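Local coordinates for putative HpcE protein (Mycolicibacterium smegmatis, PDB 6V77) that is of unconfirmed function but belongs to the fumarylacetoacetate hydrolase family and binds a zinc ion through three acidic side chains, at residues A145-Q159 and A170-V184. Residues are numbered along the deposited sequence; the frame is centred on the assembly and turned at random.
With ZN (zinc ion), chain L; EDO (1,2-ethanediol), chain K; SO4 (sulfate ion), chain O.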
loop_
_atom_site.group_PDB
_atom_site.type_symbol
_atom_site.label_atom_id
_atom_site.label_comp_id
_atom_site.label_asym_id
_atom_site.label_seq_id
_atom_site.Cartn_x
_atom_site.Cartn_y
_atom_site.Cartn_z
ATOM N N ALA B 145 3.405 -18.314 3.507
ATOM C CA ALA B 145 4.792 -18.633 3.824
ATOM C C ALA B 145 4.958 -18.884 5.315
ATOM O O ALA B 145 5.492 -19.918 5.732
ATOM C CB ALA B 145 5.700 -17.489 3.371
ATOM N N GLY B 146 4.547 -17.927 6.131
ATOM C CA GLY B 146 4.641 -18.115 7.567
ATOM C C GLY B 146 3.960 -16.972 8.280
ATOM O O GLY B 146 3.337 -16.114 7.660
ATOM N N VAL B 147 4.099 -16.963 9.612
ATOM C CA VAL B 147 3.438 -15.969 10.445
ATOM C C VAL B 147 4.493 -15.285 11.295
ATOM O O VAL B 147 5.597 -15.795 11.482
ATOM C CB VAL B 147 2.354 -16.590 11.359
ATOM C CG1 VAL B 147 1.263 -17.237 10.510
ATOM C CG2 VAL B 147 2.975 -17.610 12.356
ATOM N N SER B 148 4.143 -14.114 11.819
ATOM C CA SER B 148 5.050 -13.429 12.722
ATOM C C SER B 148 4.222 -12.609 13.709
ATOM O O SER B 148 2.986 -12.612 13.677
ATOM C CB SER B 148 6.064 -12.575 11.935
ATOM O OG SER B 148 7.141 -12.180 12.798
ATOM N N VAL B 149 4.918 -11.890 14.589
ATOM C CA VAL B 149 4.272 -11.037 15.583
ATOM C C VAL B 149 4.262 -9.616 15.050
ATOM O O VAL B 149 5.252 -9.160 14.465
ATOM C CB VAL B 149 5.010 -11.088 16.937
ATOM C CG1 VAL B 149 4.214 -10.324 18.017
ATOM C CG2 VAL B 149 5.322 -12.533 17.401
ATOM N N GLY B 150 3.156 -8.899 15.258
ATOM C CA GLY B 150 3.095 -7.501 14.864
ATOM C C GLY B 150 2.385 -6.646 15.899
ATOM O O GLY B 150 1.669 -7.144 16.774
ATOM N N GLN B 151 2.610 -5.336 15.777
ATOM C CA GLN B 151 1.845 -4.310 16.477
ATOM C C GLN B 151 1.185 -3.445 15.422
ATOM O O GLN B 151 1.841 -3.044 14.460
ATOM C CB GLN B 151 2.736 -3.438 17.352
ATOM C CG GLN B 151 2.864 -3.927 18.799
ATOM C CD GLN B 151 1.594 -3.726 19.609
ATOM O OE1 GLN B 151 0.807 -2.816 19.342
ATOM N NE2 GLN B 151 1.399 -4.575 20.627
ATOM N N ASP B 152 -0.106 -3.178 15.576
ATOM C CA ASP B 152 -0.752 -2.141 14.767
ATOM C C ASP B 152 -0.903 -0.900 15.642
ATOM O O ASP B 152 -1.978 -0.596 16.158
ATOM C CB ASP B 152 -2.095 -2.613 14.219
ATOM C CG ASP B 152 -2.782 -1.557 13.380
ATOM O OD1 ASP B 152 -2.128 -0.552 13.014
ATOM O OD2 ASP B 152 -3.970 -1.718 13.057
ATOM N N LEU B 153 0.206 -0.179 15.821
ATOM C CA LEU B 153 0.166 1.027 16.642
ATOM C C LEU B 153 -0.687 2.066 15.932
ATOM O O LEU B 153 -0.627 2.197 14.710
ATOM C CB LEU B 153 1.575 1.561 16.891
ATOM C CG LEU B 153 2.446 0.571 17.665
ATOM C CD1 LEU B 153 3.905 0.995 17.663
ATOM C CD2 LEU B 153 1.930 0.523 19.099
ATOM N N SER B 154 -1.487 2.798 16.703
ATOM C CA SER B 154 -2.568 3.605 16.140
ATOM C C SER B 154 -2.652 4.930 16.870
ATOM O O SER B 154 -2.887 4.945 18.081
ATOM C CB SER B 154 -3.909 2.864 16.254
ATOM O OG SER B 154 -3.826 1.538 15.708
ATOM N N GLU B 155 -2.533 6.039 16.140
ATOM C CA GLU B 155 -2.780 7.353 16.732
ATOM C C GLU B 155 -4.282 7.618 16.613
ATOM O O GLU B 155 -4.778 7.989 15.547
ATOM C CB GLU B 155 -1.923 8.421 16.052
ATOM C CG GLU B 155 -1.795 9.688 16.875
ATOM C CD GLU B 155 -3.093 10.429 16.914
ATOM O OE1 GLU B 155 -3.474 10.989 15.864
ATOM O OE2 GLU B 155 -3.762 10.398 17.963
ATOM N N ARG B 156 -5.017 7.451 17.726
ATOM C CA ARG B 156 -6.475 7.389 17.629
ATOM C C ARG B 156 -7.105 8.723 17.245
ATOM O O ARG B 156 -8.208 8.726 16.684
ATOM C CB ARG B 156 -7.084 6.906 18.941
ATOM C CG ARG B 156 -6.606 5.523 19.341
ATOM C CD ARG B 156 -7.115 4.430 18.379
ATOM N NE ARG B 156 -6.974 3.127 19.029
ATOM C CZ ARG B 156 -7.026 1.950 18.414
ATOM N NH1 ARG B 156 -7.205 1.867 17.092
ATOM N NH2 ARG B 156 -6.885 0.842 19.135
ATOM N N ASP B 157 -6.468 9.857 17.566
ATOM C CA ASP B 157 -7.071 11.146 17.223
ATOM C C ASP B 157 -7.215 11.279 15.711
ATOM O O ASP B 157 -8.307 11.550 15.196
ATOM C CB ASP B 157 -6.244 12.318 17.775
ATOM C CG ASP B 157 -6.185 12.351 19.290
ATOM O OD1 ASP B 157 -6.953 11.614 19.951
ATOM O OD2 ASP B 157 -5.355 13.126 19.821
ATOM N N LEU B 158 -6.111 11.100 14.990
ATOM C CA LEU B 158 -6.155 11.139 13.528
ATOM C C LEU B 158 -7.037 10.028 12.975
ATOM O O LEU B 158 -7.743 10.223 11.977
ATOM C CB LEU B 158 -4.741 11.015 12.965
ATOM C CG LEU B 158 -4.569 11.056 11.438
ATOM C CD1 LEU B 158 -5.134 12.353 10.893
ATOM C CD2 LEU B 158 -3.104 10.905 11.050
ATOM N N GLN B 159 -6.995 8.848 13.598
ATOM C CA GLN B 159 -7.708 7.695 13.052
ATOM C C GLN B 159 -9.203 7.957 12.952
ATOM O O GLN B 159 -9.856 7.511 12.001
ATOM C CB GLN B 159 -7.465 6.450 13.912
ATOM C CG GLN B 159 -8.051 5.189 13.261
ATOM C CD GLN B 159 -8.031 3.966 14.178
ATOM O OE1 GLN B 159 -7.209 3.870 15.094
ATOM N NE2 GLN B 159 -8.934 3.023 13.919
ATOM N N ALA B 170 -3.168 7.160 10.302
ATOM C CA ALA B 170 -2.955 7.133 11.751
ATOM C C ALA B 170 -2.193 5.907 12.223
ATOM O O ALA B 170 -1.641 5.914 13.340
ATOM C CB ALA B 170 -4.297 7.171 12.472
ATOM N N LYS B 171 -2.190 4.843 11.423
ATOM C CA LYS B 171 -1.493 3.604 11.723
ATOM C C LYS B 171 -0.193 3.476 10.947
ATOM O O LYS B 171 0.391 2.392 10.918
ATOM C CB LYS B 171 -2.412 2.421 11.441
ATOM C CG LYS B 171 -3.666 2.438 12.341
ATOM C CD LYS B 171 -4.730 1.528 11.747
ATOM C CE LYS B 171 -5.909 1.328 12.677
ATOM N NZ LYS B 171 -5.538 0.445 13.840
ATOM N N SER B 172 0.300 4.585 10.365
ATOM C CA SER B 172 1.462 4.542 9.483
ATOM C C SER B 172 2.512 5.577 9.855
ATOM O O SER B 172 3.342 5.940 9.015
ATOM C CB SER B 172 1.044 4.730 8.016
ATOM O OG SER B 172 0.150 3.706 7.649
ATOM N N HIS B 173 2.471 6.105 11.086
ATOM C CA HIS B 173 3.581 6.907 11.559
ATOM C C HIS B 173 4.856 6.076 11.562
ATOM O O HIS B 173 4.818 4.849 11.512
ATOM C CB HIS B 173 3.314 7.410 12.980
ATOM C CG HIS B 173 2.291 8.495 13.048
ATOM N ND1 HIS B 173 2.626 9.833 13.036
ATOM C CD2 HIS B 173 0.942 8.444 13.156
ATOM C CE1 HIS B 173 1.527 10.561 13.132
ATOM N NE2 HIS B 173 0.492 9.743 13.212
ATOM N N ALA B 174 5.999 6.750 11.638
ATOM C CA ALA B 174 7.266 6.020 11.671
ATOM C C ALA B 174 7.264 4.990 12.793
ATOM O O ALA B 174 6.958 5.313 13.946
ATOM C CB ALA B 174 8.432 6.989 11.865
ATOM N N GLY B 175 7.604 3.752 12.443
ATOM C CA GLY B 175 7.709 2.662 13.388
ATOM C C GLY B 175 6.395 2.128 13.897
ATOM O O GLY B 175 6.402 1.322 14.834
ATOM N N PHE B 176 5.272 2.540 13.316
ATOM C CA PHE B 176 3.981 2.039 13.781
ATOM C C PHE B 176 3.627 0.639 13.282
ATOM O O PHE B 176 2.572 0.126 13.675
ATOM C CB PHE B 176 2.856 3.018 13.414
ATOM C CG PHE B 176 2.606 4.100 14.468
ATOM C CD1 PHE B 176 3.631 4.531 15.312
ATOM C CD2 PHE B 176 1.348 4.685 14.602
ATOM C CE1 PHE B 176 3.413 5.531 16.274
ATOM C CE2 PHE B 176 1.116 5.705 15.563
ATOM C CZ PHE B 176 2.149 6.104 16.409
ATOM N N SER B 177 4.461 -0.013 12.467
ATOM C CA SER B 177 4.176 -1.363 11.973
ATOM C C SER B 177 5.367 -2.287 12.186
ATOM O O SER B 177 5.934 -2.820 11.225
ATOM C CB SER B 177 3.786 -1.319 10.493
ATOM O OG SER B 177 2.841 -0.282 10.296
ATOM N N PRO B 178 5.767 -2.526 13.435
ATOM C CA PRO B 178 6.843 -3.490 13.666
ATOM C C PRO B 178 6.351 -4.911 13.452
ATOM O O PRO B 178 5.235 -5.268 13.846
ATOM C CB PRO B 178 7.229 -3.248 15.135
ATOM C CG PRO B 178 5.918 -2.860 15.776
ATOM C CD PRO B 178 5.206 -2.004 14.703
ATOM N N ILE B 179 7.202 -5.726 12.829
ATOM C CA ILE B 179 6.920 -7.131 12.566
ATOM C C ILE B 179 8.169 -7.918 12.915
ATOM O O ILE B 179 9.270 -7.526 12.520
ATOM C CB ILE B 179 6.557 -7.390 11.084
ATOM C CG1 ILE B 179 5.428 -6.468 10.618
ATOM C CG2 ILE B 179 6.199 -8.886 10.876
ATOM C CD1 ILE B 179 5.197 -6.513 9.095
ATOM N N GLY B 180 8.009 -9.029 13.634
ATOM C CA GLY B 180 9.139 -9.862 13.967
ATOM C C GLY B 180 8.997 -10.532 15.314
ATOM O O GLY B 180 7.912 -10.553 15.902
ATOM N N PRO B 181 10.096 -11.117 15.830
ATOM C CA PRO B 181 11.436 -11.080 15.234
ATOM C C PRO B 181 11.645 -12.054 14.076
ATOM O O PRO B 181 12.527 -11.816 13.251
ATOM C CB PRO B 181 12.345 -11.466 16.405
ATOM C CG PRO B 181 11.481 -12.360 17.243
ATOM C CD PRO B 181 10.109 -11.734 17.170
ATOM N N GLU B 182 10.860 -13.125 14.023
ATOM C CA GLU B 182 11.100 -14.210 13.075
ATOM C C GLU B 182 9.842 -14.540 12.307
ATOM O O GLU B 182 8.732 -14.362 12.803
ATOM C CB GLU B 182 11.589 -15.472 13.798
ATOM C CG GLU B 182 12.938 -15.272 14.399
ATOM C CD GLU B 182 13.402 -16.412 15.287
ATOM O OE1 GLU B 182 12.610 -17.318 15.639
ATOM O OE2 GLU B 182 14.590 -16.375 15.641
ATOM N N LEU B 183 10.026 -15.037 11.081
ATOM C CA LEU B 183 8.936 -15.669 10.363
ATOM C C LEU B 183 8.935 -17.134 10.756
ATOM O O LEU B 183 9.996 -17.769 10.758
ATOM C CB LEU B 183 9.109 -15.528 8.852
ATOM C CG LEU B 183 7.922 -16.023 8.018
ATOM C CD1 LEU B 183 6.824 -14.995 8.007
ATOM C CD2 LEU B 183 8.367 -16.321 6.591
ATOM N N VAL B 184 7.758 -17.667 11.082
ATOM C CA VAL B 184 7.610 -19.051 11.532
ATOM C C VAL B 184 6.688 -19.768 10.557
ATOM O O VAL B 184 5.539 -19.347 10.376
ATOM C CB VAL B 184 7.042 -19.127 12.960
ATOM C CG1 VAL B 184 7.012 -20.577 13.447
ATOM C CG2 VAL B 184 7.877 -18.259 13.903
HETATM ZN ZN ZN L . -5.453 -3.353 13.946
HETATM C C1 EDO K . 5.984 11.773 12.371
HETATM O O1 EDO K . 4.691 11.654 12.988
HETATM C C2 EDO K . 6.518 10.417 11.896
HETATM O O2 EDO K . 5.420 9.593 11.474
HETATM S S SO4 O . -8.875 -0.952 14.653
HETATM O O1 SO4 O . -9.765 -1.286 15.759
HETATM O O2 SO4 O . -8.054 0.218 14.969
HETATM O O3 SO4 O . -7.977 -2.072 14.357
HETATM O O4 SO4 O . -9.676 -0.702 13.456
HETATM O O HOH W 1 -1.434 11.258 13.975
HETATM O O HOH W 2 -5.294 -4.249 11.998
#
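K171 reaches over D152 at the zinc site. Its chain runs extended, then bends at the last torsion (chi4 -72°), which turns K171 NZ back to D152 OD2 at 2.8 Å. In this salt bridge the ammonium meets D152 OD2 from above the carboxylate plane. D152 OD2 also binds the zinc ion at 2.4 Å. E121, E123 and a water also bind the zinc, and K99 forms a salt bridge with D152 OD1. Two glutamates and an aspartate on the metal are characteristic of the fumarylacetoacetate hydrolase fold. K171 NZ also donates to S154 OG, which donates in turn to D152 O. A sulfate ion, probably from the crystallisation liquor, takes bonds from K171 NZ, R156 NH1 and Q159 NE2 through its O2. H82 bonds it too, consistent with a pocket that can hold an anion. Q159 OE1 lies near the plane of the R156 guanidinium and accepts from NH1 on a lone pair; the other nitrogens of R156 form salt bridges with E121 and D119.

The F176 ring is held between two CB atoms. L153 CB sits over one face, 3.9 Å from the ring centroid, in a CH-pi contact. H173 CB covers the opposite face. A170 CB packs against L158 CB and Q159 CB, while A170 O accepts from E155 N at 2.9 Å. E155 caps the helix that follows, and a water links its OE1 to H173 NE2.

Farther along, the two strands pair antiparallel, with V147 and V184 joined by two backbone bonds. S148 OG donates to E182 O at 2.7 Å, from above the carbonyl plane. Strand 144-155 lies between strands 118-128 and 177-185. Strand 269-277 packs F271 on V149 and P178, and F275 on L153. Y224 of the second subunit packs on L158.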